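Local coordinates for protein STU0660 (Streptococcus thermophilus, PDB 3ZTH) that is a large Csn2-type Cas protein that binds metal ions and probably double-stranded DNA in CRISPR-mediated bacterial immunity, at the interface of chains A and B. Residues are numbered along the deposited sequence; one frame, centred on the assembly and turned at random. Chains: chain A/B, STU0660.

The interface of chains A and B. Residues chain A 90, 102, 105-106, 155, 159, 161; chain B 129, 133, 142, 144.
B:Met129, a selenomethionine near the end of helix 112-132, sinks its tip among A:Leu102, A:Val106 and A:Leu155, and burying 70 Å² it shows how a flexible chain can pack among aliphatic side chains of a partner subunit. The chain runs extended to the selenium and then bends (chi3 79°), which brings the terminal methyl between A:Leu102 and A:Leu155, with the selenium also near A:Val106 and A:Leu155. Its methyl CE lies 3.7 Å from CD2 of A:Leu155, approaching on a slant, whereas A:Leu102 is crossed at about a right angle, its CD2 being 3.8 Å from CE. The modelled approach of CE to A:Val106 is too tight to interpret, but SE of B:Met129 sits 3.7 Å from CG2 of A:Val106.

A:Leu102, on helix 97-106, hides 49 Å² and links this cluster to the strand beside it. Its CD2 branch also meets CD1 of B:Leu144 tip to tip at 3.8 Å. The other branch of B:Leu144, CD2, rests against the backbone of A:Pro161, where strands 140-146 of chain B and 159-165 of chain A come together as an antiparallel bridge. One turn along from A:Leu102, A:Ile105 extends CD1 across the side chain of B:Ile133, 3.5 Å from its CG1.

B:Tyr142 adds a polar contact to a largely apolar patch. With CG anti to its backbone N (chi1 168°), the ring passes alongside A:Met90, a second selenomethionine, the two side chains running in opposite directions. Ring atom CE1 packs 3.5 Å from CB of A:Pro161. The surrounding two-fold interface repeats every contact with the chains exchanged, and may help to pair subunits within the deposited assembly of four copies; the structure alone does not show that it is the biological one. The phenol OH of B:Tyr142 donates to the backbone O of A:Met90 at 3.2 Å, lying in the carbonyl plane with a C=O...OH angle of 152°.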
loop_
_atom_site.group_PDB
_atom_site.type_symbol
_atom_site.label_atom_id
_atom_site.label_comp_id
_atom_site.label_asym_id
_atom_site.label_seq_id
_atom_site.Cartn_x
_atom_site.Cartn_y
_atom_site.Cartn_z
HETATM N N MSE A 90 -11.745 14.125 -19.781
HETATM C CA MSE A 90 -13.051 13.584 -20.136
HETATM C C MSE A 90 -13.381 12.262 -19.439
HETATM O O MSE A 90 -14.423 11.653 -19.686
HETATM C CB MSE A 90 -13.152 13.464 -21.657
HETATM C CG MSE A 90 -13.155 14.837 -22.313
HETATM SE SE MSE A 90 -13.222 14.869 -24.237
HETATM C CE MSE A 90 -15.143 14.726 -24.479
ATOM N N LEU A 102 -20.419 15.396 -15.612
ATOM C CA LEU A 102 -21.288 14.247 -15.433
ATOM C C LEU A 102 -22.073 14.318 -14.126
ATOM O O LEU A 102 -23.160 13.756 -14.028
ATOM C CB LEU A 102 -20.478 12.958 -15.489
ATOM C CG LEU A 102 -19.849 12.644 -16.843
ATOM C CD1 LEU A 102 -19.038 11.367 -16.739
ATOM C CD2 LEU A 102 -20.930 12.503 -17.901
ATOM N N ILE A 105 -25.235 16.200 -14.883
ATOM C CA ILE A 105 -26.125 15.404 -15.720
ATOM C C ILE A 105 -26.817 14.286 -14.958
ATOM O O ILE A 105 -28.024 14.101 -15.081
ATOM C CB ILE A 105 -25.356 14.781 -16.914
ATOM C CG1 ILE A 105 -25.085 15.853 -17.972
ATOM C CG2 ILE A 105 -26.142 13.609 -17.504
ATOM C CD1 ILE A 105 -24.472 15.311 -19.241
ATOM N N VAL A 106 -26.044 13.539 -14.180
ATOM C CA VAL A 106 -26.573 12.427 -13.402
ATOM C C VAL A 106 -27.600 12.900 -12.386
ATOM O O VAL A 106 -28.522 12.169 -12.030
ATOM C CB VAL A 106 -25.443 11.690 -12.665
ATOM C CG1 VAL A 106 -26.013 10.582 -11.810
ATOM C CG2 VAL A 106 -24.475 11.108 -13.669
ATOM N N LEU A 155 -20.569 6.041 -11.347
ATOM C CA LEU A 155 -19.811 6.703 -12.394
ATOM C C LEU A 155 -18.333 6.352 -12.301
ATOM O O LEU A 155 -17.639 6.276 -13.316
ATOM C CB LEU A 155 -19.987 8.224 -12.290
ATOM C CG LEU A 155 -21.366 8.757 -12.678
ATOM C CD1 LEU A 155 -21.431 10.254 -12.465
ATOM C CD2 LEU A 155 -21.635 8.418 -14.124
ATOM N N PHE A 159 -19.042 2.932 -15.243
ATOM C CA PHE A 159 -19.215 3.719 -16.450
ATOM C C PHE A 159 -17.885 4.155 -17.029
ATOM O O PHE A 159 -16.946 4.489 -16.301
ATOM C CB PHE A 159 -20.075 4.944 -16.167
ATOM C CG PHE A 159 -21.531 4.631 -16.025
ATOM C CD1 PHE A 159 -22.241 4.080 -17.091
ATOM C CD2 PHE A 159 -22.201 4.888 -14.833
ATOM C CE1 PHE A 159 -23.597 3.792 -16.969
ATOM C CE2 PHE A 159 -23.563 4.604 -14.698
ATOM C CZ PHE A 159 -24.261 4.055 -15.769
ATOM N N PRO A 161 -16.192 6.241 -20.760
ATOM C CA PRO A 161 -16.478 6.985 -21.985
ATOM C C PRO A 161 -16.043 6.221 -23.231
ATOM O O PRO A 161 -15.073 5.463 -23.209
ATOM C CB PRO A 161 -15.696 8.276 -21.784
ATOM C CG PRO A 161 -14.494 7.811 -21.021
ATOM C CD PRO A 161 -15.082 6.857 -20.010
HETATM N N MSE B 129 -28.636 9.050 -19.467
HETATM C CA MSE B 129 -27.499 9.957 -19.471
HETATM C C MSE B 129 -27.077 10.266 -20.889
HETATM O O MSE B 129 -26.797 11.416 -21.222
HETATM C CB MSE B 129 -26.320 9.350 -18.725
HETATM C CG MSE B 129 -26.452 9.387 -17.227
HETATM SE SE MSE B 129 -24.854 8.667 -16.429
HETATM C CE MSE B 129 -23.709 10.220 -16.612
ATOM N N ILE B 133 -26.613 13.753 -22.456
ATOM C CA ILE B 133 -25.240 13.979 -22.878
ATOM C C ILE B 133 -25.367 14.321 -24.348
ATOM O O ILE B 133 -25.951 13.567 -25.128
ATOM C CB ILE B 133 -24.366 12.731 -22.726
ATOM C CG1 ILE B 133 -24.075 12.482 -21.246
ATOM C CG2 ILE B 133 -23.071 12.909 -23.516
ATOM C CD1 ILE B 133 -23.197 11.277 -20.994
ATOM N N TYR B 142 -19.748 11.246 -28.271
ATOM C CA TYR B 142 -19.208 10.866 -26.970
ATOM C C TYR B 142 -20.347 10.252 -26.180
ATOM O O TYR B 142 -21.409 10.856 -26.055
ATOM C CB TYR B 142 -18.705 12.101 -26.233
ATOM C CG TYR B 142 -18.373 11.881 -24.767
ATOM C CD1 TYR B 142 -17.093 11.497 -24.369
ATOM C CD2 TYR B 142 -19.325 12.117 -23.775
ATOM C CE1 TYR B 142 -16.769 11.365 -23.020
ATOM C CE2 TYR B 142 -19.014 11.984 -22.431
ATOM C CZ TYR B 142 -17.734 11.612 -22.058
ATOM O OH TYR B 142 -17.408 11.516 -20.720
ATOM N N LEU B 144 -21.412 7.224 -22.790
ATOM C CA LEU B 144 -20.983 6.373 -21.696
ATOM C C LEU B 144 -21.549 4.972 -21.832
ATOM O O LEU B 144 -22.706 4.788 -22.198
ATOM C CB LEU B 144 -21.424 6.975 -20.362
ATOM C CG LEU B 144 -20.762 8.301 -19.970
ATOM C CD1 LEU B 144 -21.436 8.864 -18.735
ATOM C CD2 LEU B 144 -19.285 8.073 -19.704
#